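Local coordinates for protein xyloglucanase (Paenibacillus pabuli, PDB 2JEP) that probably hydrolyses internal beta-1,4-glucosidic bonds in the backbone of xyloglucan, a plant cell-wall polysaccharide, as a family 5 glycoside hydrolase, at residues N228-I231 / D232-V235; Q304-S307 / M308-F312; L373-R376 / S377-T380. All coordinates share one frame; numbering follows the deposited sequence.

Contact 1 of 3, residues N228-I231 / D232-V235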
loop_
_atom_site.group_PDB
_atom_site.type_symbol
_atom_site.label_atom_id
_atom_site.label_comp_id
_atom_site.label_asym_id
_atom_site.label_seq_id
_atom_site.Cartn_x
_atom_site.Cartn_y
_atom_site.Cartn_z
ATOM N N ASN A 228 7.759 7.522 -5.024
ATOM C CA ASN A 228 7.643 7.532 -3.559
ATOM C C ASN A 228 6.202 7.576 -3.071
ATOM O O ASN A 228 5.951 8.072 -1.978
ATOM C CB ASN A 228 8.436 8.660 -2.910
ATOM C CG ASN A 228 8.758 8.355 -1.477
ATOM O OD1 ASN A 228 8.858 7.174 -1.085
ATOM N ND2 ASN A 228 8.965 9.403 -0.689
ATOM N N THR A 229 5.277 7.023 -3.843
ATOM C CA THR A 229 3.841 7.053 -3.525
ATOM C C THR A 229 3.348 8.471 -3.177
ATOM O O THR A 229 2.378 8.644 -2.448
ATOM C CB THR A 229 3.411 6.017 -2.477
ATOM O OG1 THR A 229 4.064 6.250 -1.237
ATOM C CG2 THR A 229 3.665 4.593 -2.959
ATOM N N ASN A 230 4.013 9.473 -3.754
ATOM C CA ASN A 230 3.735 10.871 -3.419
ATOM C C ASN A 230 2.712 11.451 -4.396
ATOM O O ASN A 230 2.959 11.487 -5.617
ATOM C CB ASN A 230 5.057 11.642 -3.496
ATOM C CG ASN A 230 4.926 13.094 -3.164
ATOM O OD1 ASN A 230 4.419 13.876 -3.927
ATOM N ND2 ASN A 230 5.435 13.458 -2.014
ATOM N N ILE A 231 1.601 11.962 -3.867
ATOM C CA ILE A 231 0.549 12.510 -4.734
ATOM C C ILE A 231 1.069 13.600 -5.680
ATOM O O ILE A 231 0.890 13.513 -6.890
ATOM C CB ILE A 231 -0.643 13.021 -3.895
ATOM C CG1 ILE A 231 -1.424 11.815 -3.319
ATOM C CG2 ILE A 231 -1.564 13.912 -4.730
ATOM C CD1 ILE A 231 -2.526 12.179 -2.308
ATOM N N ASP A 232 1.729 14.605 -5.132
ATOM C CA ASP A 232 2.174 15.725 -5.975
ATOM C C ASP A 232 3.109 15.257 -7.080
ATOM O O ASP A 232 3.021 15.724 -8.224
ATOM C CB ASP A 232 2.916 16.742 -5.150
ATOM C CG ASP A 232 2.000 17.613 -4.292
ATOM O OD1 ASP A 232 0.769 17.569 -4.447
ATOM O OD2 ASP A 232 2.578 18.369 -3.488
ATOM N N TYR A 233 4.006 14.340 -6.759
ATOM C CA TYR A 233 4.971 13.879 -7.763
ATOM C C TYR A 233 4.392 12.866 -8.754
ATOM O O TYR A 233 5.048 12.548 -9.741
ATOM C CB TYR A 233 6.238 13.313 -7.103
ATOM C CG TYR A 233 7.065 14.331 -6.340
ATOM C CD1 TYR A 233 7.238 15.621 -6.831
ATOM C CD2 TYR A 233 7.668 14.014 -5.138
ATOM C CE1 TYR A 233 8.000 16.545 -6.157
ATOM C CE2 TYR A 233 8.437 14.943 -4.455
ATOM C CZ TYR A 233 8.586 16.201 -4.971
ATOM O OH TYR A 233 9.358 17.142 -4.288
ATOM N N THR A 234 3.193 12.370 -8.481
ATOM C CA THR A 234 2.463 11.473 -9.359
ATOM C C THR A 234 1.494 12.232 -10.266
ATOM O O THR A 234 1.357 11.901 -11.445
ATOM C CB THR A 234 1.740 10.385 -8.541
ATOM O OG1 THR A 234 2.692 9.744 -7.683
ATOM C CG2 THR A 234 1.086 9.364 -9.424
ATOM N N VAL A 235 0.818 13.243 -9.722
ATOM C CA VAL A 235 -0.140 13.992 -10.539
ATOM C C VAL A 235 0.493 15.150 -11.300
ATOM O O VAL A 235 -0.021 15.534 -12.348
ATOM C CB VAL A 235 -1.361 14.522 -9.736
ATOM C CG1 VAL A 235 -2.081 13.357 -9.055
ATOM C CG2 VAL A 235 -0.952 15.639 -8.744
#
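An N-cap opens the short helix 231-235, which follows barrel strand 222-225 of the TIM barrel: Asn-230 holds the backbone of Tyr-233 through its side chain. With CG anti to the backbone N (chi1 -180°), the Asn-230 amide turns forward over the first turn. Its OD1 accepts from Tyr-233 N at 2.9 Å in a fairly straight bond, the donor tilted slightly from the carbonyl plane. This fixes the rotation of the amide, which lies obliquely beside the CD2 side of the Tyr-233 ring, the two planes 28° apart. Here Asn-230 CG comes within 3.5 Å of Tyr-233 CD2, close to the CB end of the ring. At its far end the Tyr-233 hydroxyl is held by Asn-190 and by the carbonyl of Tyr-188.

Ile-231 O, one residue into the helix, is supplied with two donors by a single turn: Thr-234 N at 3.0 Å and Val-235 N at 2.8 Å. The side chains of Ile-231 and Val-235 both rest on helix 298-313, and the carboxylate of Asp-232 bonds Gln-304 of that helix. In the conformer given for Val-235, its CG1 makes a loose apolar contact with Ile-231 CG2 at 4.4 Å.

The main-chain carbonyl of the cap residue is gripped too. Thr-234 N adds a weak bond to Asn-230 O, and the hydroxyl of the same threonine makes the closer approach: Thr-234 OG1 donates to Asn-230 O at 2.7 Å, coming from above the carbonyl plane.

Contact 2 of 3, residues Q304-S307 / M308-F312; sequences QFKS and MYDKF
Gln-304 and Met-308 begin a run of i to i+4 pairs on helix 298-313, one of the outer helices of the TIM barrel, packed against strands 259-265 and 319-324. The bond from Met-308 N to Gln-304 O is long and weak, but the same carbonyl has a firmer donor in Ser-307 OG at 2.7 Å. Ser-307 OG gets there by folding back between its own backbone N and carbonyl carbon (chi1 76°), so the hydroxyl is spent on the helix itself. At the next step Phe-305 O takes Tyr-309 N at 3.1 Å, while the Phe-305 ring meets Tyr-265 edge-to-face on the barrel side.

Lys-306 points outward and carries the salt bridge. Its chain runs straight to CE and bends only at the last torsion (chi4 -70°), which brings NZ over to Asp-310 OD2 at 2.8 Å. The ammonium sits on the syn side of that oxygen, with Asp-310 OD1 farther off at 3.5 Å, and the aliphatic Lys-306 CG also comes near OD2. An asparagine at Asp-310 would probably leave the Lys-306 ammonium without its opposite charge, with at best a neutral amide oxygen to meet it. Beneath the pair, Asp-310 N bonds Lys-306 O at 2.9 Å.

Ser-307 O, last in the segment, accepts from Lys-311 N at 3.1 Å, just where the helix widens into a pi-type turn at 309-312. On the buried flank Met-308 SD lies in the plane of the Phe-312 ring, 4.0 Å from Phe-312 CD2.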
loop_
_atom_site.group_PDB
_atom_site.type_symbol
_atom_site.label_atom_id
_atom_site.label_comp_id
_atom_site.label_asym_id
_atom_site.label_seq_id
_atom_site.Cartn_x
_atom_site.Cartn_y
_atom_site.Cartn_z
ATOM N N GLN A 304 -5.338 17.694 -2.068
ATOM C CA GLN A 304 -4.540 16.545 -2.417
ATOM C C GLN A 304 -5.373 15.450 -3.067
ATOM O O GLN A 304 -5.028 14.914 -4.121
ATOM C CB GLN A 304 -3.831 16.016 -1.169
ATOM C CG GLN A 304 -2.709 16.900 -0.698
ATOM C CD GLN A 304 -1.488 16.752 -1.531
ATOM O OE1 GLN A 304 -0.869 15.677 -1.515
ATOM N NE2 GLN A 304 -1.151 17.781 -2.275
ATOM N N PHE A 305 -6.440 15.036 -2.405
ATOM C CA PHE A 305 -7.225 13.928 -2.935
ATOM C C PHE A 305 -7.979 14.341 -4.188
ATOM O O PHE A 305 -8.092 13.539 -5.137
ATOM C CB PHE A 305 -8.153 13.335 -1.875
ATOM C CG PHE A 305 -7.473 12.411 -0.878
ATOM C CD1 PHE A 305 -6.106 12.469 -0.636
ATOM C CD2 PHE A 305 -8.223 11.491 -0.165
ATOM C CE1 PHE A 305 -5.519 11.629 0.291
ATOM C CE2 PHE A 305 -7.643 10.648 0.781
ATOM C CZ PHE A 305 -6.280 10.723 0.996
ATOM N N LYS A 306 -8.443 15.588 -4.254
ATOM C CA LYS A 306 -9.085 16.024 -5.489
ATOM C C LYS A 306 -8.104 15.915 -6.658
ATOM O O LYS A 306 -8.513 15.586 -7.773
ATOM C CB LYS A 306 -9.625 17.444 -5.381
ATOM C CG LYS A 306 -10.433 17.832 -6.618
ATOM C CD LYS A 306 -11.147 19.156 -6.422
ATOM C CE LYS A 306 -12.075 19.441 -7.584
ATOM N NZ LYS A 306 -11.318 19.750 -8.830
ATOM N N SER A 307 -6.818 16.157 -6.425
ATOM C CA SER A 307 -5.864 16.112 -7.533
ATOM C C SER A 307 -5.730 14.698 -8.097
ATOM O O SER A 307 -5.561 14.532 -9.313
ATOM C CB SER A 307 -4.523 16.707 -7.134
ATOM O OG SER A 307 -3.730 15.857 -6.320
ATOM N N MET A 308 -5.822 13.675 -7.237
ATOM C CA MET A 308 -5.783 12.300 -7.710
ATOM C C MET A 308 -7.056 11.946 -8.475
ATOM O O MET A 308 -7.017 11.238 -9.484
ATOM C CB MET A 308 -5.586 11.320 -6.534
ATOM C CG MET A 308 -4.224 11.384 -5.884
ATOM S SD MET A 308 -2.875 10.782 -6.946
ATOM C CE MET A 308 -3.174 8.990 -6.930
ATOM N N TYR A 309 -8.196 12.433 -7.997
ATOM C CA TYR A 309 -9.463 12.230 -8.690
ATOM C C TYR A 309 -9.412 12.835 -10.091
ATOM O O TYR A 309 -9.738 12.179 -11.102
ATOM C CB TYR A 309 -10.601 12.836 -7.863
ATOM C CG TYR A 309 -11.912 12.792 -8.593
ATOM C CD1 TYR A 309 -12.694 11.655 -8.556
ATOM C CD2 TYR A 309 -12.363 13.896 -9.315
ATOM C CE1 TYR A 309 -13.895 11.596 -9.222
ATOM C CE2 TYR A 309 -13.563 13.838 -10.015
ATOM C CZ TYR A 309 -14.321 12.702 -9.948
ATOM O OH TYR A 309 -15.514 12.663 -10.663
ATOM N N ASP A 310 -8.990 14.092 -10.156
ATOM C CA ASP A 310 -8.987 14.816 -11.427
ATOM C C ASP A 310 -8.025 14.177 -12.446
ATOM O O ASP A 310 -8.320 14.120 -13.641
ATOM C CB ASP A 310 -8.580 16.258 -11.195
ATOM C CG ASP A 310 -9.657 17.094 -10.531
ATOM O OD1 ASP A 310 -10.832 16.700 -10.506
ATOM O OD2 ASP A 310 -9.305 18.179 -10.028
ATOM N N LYS A 311 -6.866 13.713 -11.991
ATOM C CA LYS A 311 -5.849 13.202 -12.899
ATOM C C LYS A 311 -6.137 11.768 -13.331
ATOM O O LYS A 311 -5.921 11.424 -14.485
ATOM C CB LYS A 311 -4.456 13.302 -12.269
ATOM C CG LYS A 311 -3.305 12.874 -13.172
ATOM C CD LYS A 311 -3.223 13.645 -14.484
ATOM C CE LYS A 311 -2.994 15.134 -14.287
ATOM N NZ LYS A 311 -2.776 15.818 -15.589
ATOM N N PHE A 312 -6.589 10.933 -12.394
ATOM C CA PHE A 312 -6.670 9.497 -12.623
ATOM C C PHE A 312 -8.071 8.940 -12.610
ATOM O O PHE A 312 -8.453 8.231 -13.543
ATOM C CB PHE A 312 -5.769 8.747 -11.636
ATOM C CG PHE A 312 -4.335 9.131 -11.749
ATOM C CD1 PHE A 312 -3.640 8.871 -12.921
ATOM C CD2 PHE A 312 -3.669 9.738 -10.695
ATOM C CE1 PHE A 312 -2.348 9.236 -13.049
ATOM C CE2 PHE A 312 -2.341 10.099 -10.832
ATOM C CZ PHE A 312 -1.687 9.834 -12.004
#

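Contact 3 of 3, residues L373-R376 / S377-T380; sequences LFNR and SNNT
Asn-375 O collects three weak backbone bonds, from Asn-378 N, Asn-379 N and Thr-380 N, at the head of a tight beta hairpin that joins strands 374-375 and 380-381. Of these the nearest is Asn-379 N at 2.9 Å, though its N-H points poorly. Asn-379 and Thr-380 together face Asn-375, which makes a G1 beta bulge, with Asn-379 in the left-handed helical region (phi 49°, psi 51°). The straighter bond of the pair runs the other way, from Asn-375 N to Thr-380 O at 2.8 Å. That oxygen also touches Phe-374 CA through a CA-H...O contact and lies near the plane of the Phe-374 ring, at its edge.

In the conformer given, the side chain of Asn-375 adds two weak bonds to the turn. A first torsion near 180° carries its amide beside the carbonyl carbon, so that OD1 faces the next peptides. OD1 meets Ser-377 N at 2.7 Å in a bent and therefore weak bond, and Asn-378 N brings it a longer one. The Asn-378 side chain, likewise in the conformer given, crosses that of Asn-375 at about a right angle, the amide planes 45° apart and its ND2 3.8 Å from Asn-375 CB.

Arg-376 sends its extended chain inward, where the guanidinium forms a salt bridge with Asp-362 and bonds Gly-49 O and Gln-51. Its own carbonyl stays in the turn: one water donates to Arg-376 O at 2.7 Å and to Asn-379 OD1 at 2.6 Å.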
loop_
_atom_site.group_PDB
_atom_site.type_symbol
_atom_site.label_atom_id
_atom_site.label_comp_id
_atom_site.label_asym_id
_atom_site.label_seq_id
_atom_site.Cartn_x
_atom_site.Cartn_y
_atom_site.Cartn_z
ATOM N N LEU A 373 -4.548 -1.073 15.493
ATOM C CA LEU A 373 -5.917 -1.022 15.949
ATOM C C LEU A 373 -6.361 -2.306 16.644
ATOM O O LEU A 373 -7.453 -2.338 17.234
ATOM C CB LEU A 373 -6.891 -0.754 14.795
ATOM C CG LEU A 373 -6.522 0.384 13.846
ATOM C CD1 LEU A 373 -7.562 0.480 12.715
ATOM C CD2 LEU A 373 -6.345 1.723 14.589
ATOM N N PHE A 374 -5.538 -3.349 16.530
ATOM C CA PHE A 374 -5.773 -4.672 17.127
ATOM C C PHE A 374 -4.516 -5.119 17.856
ATOM O O PHE A 374 -3.412 -4.754 17.464
ATOM C CB PHE A 374 -6.079 -5.704 16.037
ATOM C CG PHE A 374 -7.245 -5.338 15.173
ATOM C CD1 PHE A 374 -8.542 -5.744 15.500
ATOM C CD2 PHE A 374 -7.058 -4.626 14.004
ATOM C CE1 PHE A 374 -9.612 -5.407 14.697
ATOM C CE2 PHE A 374 -8.131 -4.281 13.196
ATOM C CZ PHE A 374 -9.402 -4.663 13.542
ATOM N N ASN A 375 -4.699 -5.907 18.915
ATOM C CA ASN A 375 -3.582 -6.595 19.547
ATOM C C ASN A 375 -3.519 -7.984 18.918
ATOM O O ASN A 375 -4.436 -8.794 19.044
ATOM C CB ASN A 375 -3.668 -6.641 21.077
ATOM C CG ASN A 375 -2.472 -7.355 21.696
ATOM O OD1 ASN A 375 -2.168 -8.481 21.316
ATOM N ND2 ASN A 375 -1.781 -6.706 22.629
ATOM N N ARG A 376 -2.440 -8.191 18.168
ATOM C CA ARG A 376 -2.269 -9.423 17.422
ATOM C C ARG A 376 -1.934 -10.610 18.315
ATOM O O ARG A 376 -2.109 -11.725 17.925
ATOM C CB ARG A 376 -1.221 -9.232 16.343
ATOM C CG ARG A 376 -1.637 -8.182 15.344
ATOM C CD ARG A 376 -0.722 -8.024 14.146
ATOM N NE ARG A 376 -1.110 -6.840 13.372
ATOM C CZ ARG A 376 -0.452 -6.392 12.306
ATOM N NH1 ARG A 376 0.528 -7.092 11.772
ATOM N NH2 ARG A 376 -0.782 -5.247 11.752
ATOM N N SER A 377 -1.486 -10.368 19.531
ATOM C CA SER A 377 -1.300 -11.471 20.480
ATOM C C SER A 377 -2.570 -12.143 20.922
ATOM O O SER A 377 -2.506 -13.319 21.255
ATOM C CB SER A 377 -0.617 -10.957 21.726
ATOM O OG SER A 377 0.656 -10.568 21.360
ATOM N N ASN A 378 -3.715 -11.434 20.974
ATOM C CA ASN A 378 -5.019 -12.048 21.365
ATOM C C ASN A 378 -6.244 -11.731 20.526
ATOM O O ASN A 378 -7.370 -12.043 20.939
ATOM C CB ASN A 378 -5.317 -11.852 22.856
ATOM C CG ASN A 378 -5.489 -10.422 23.231
ATOM O OD1 ASN A 378 -5.437 -10.047 24.422
ATOM N ND2 ASN A 378 -5.710 -9.605 22.248
ATOM N N ASN A 379 -6.044 -11.136 19.356
ATOM C CA ASN A 379 -7.122 -10.751 18.481
ATOM C C ASN A 379 -8.158 -10.001 19.201
ATOM O O ASN A 379 -9.351 -10.262 19.049
ATOM C CB ASN A 379 -7.769 -11.951 17.798
ATOM C CG ASN A 379 -6.827 -12.633 16.955
ATOM O OD1 ASN A 379 -6.170 -11.973 16.201
ATOM N ND2 ASN A 379 -6.627 -13.968 17.145
ATOM N N THR A 380 -7.701 -8.985 19.925
ATOM C CA THR A 380 -8.617 -8.064 20.508
ATOM C C THR A 380 -8.474 -6.720 19.815
ATOM O O THR A 380 -7.423 -6.388 19.247
ATOM C CB THR A 380 -8.377 -7.910 22.007
ATOM O OG1 THR A 380 -7.029 -7.501 22.225
ATOM C CG2 THR A 380 -8.679 -9.244 22.739
HETATM O O HOH W 1 -3.673 -12.729 16.011
#

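Overall arrangement
Contacts 1 and 2 belong to one patch of the barrel wall and touch each other, whereas contact 3 lies on the far side of the chain's centre, its nearest atoms about 16 Å from contact 2 and 18 Å from contact 1. Helices 231-235 and 298-313 meet through apolar packing and one polar bond, between Asp-232 and Gln-304. Contact 1 has no fully exposed member, and its neutral amide caps a helix start. Contact 2 puts a charged pair on its exposed outer face and hydrophobic rings inside. Contact 3, a peripheral hairpin, combines one firm strand bond, several weak turn bonds and a water, with Arg-376 reaching inward.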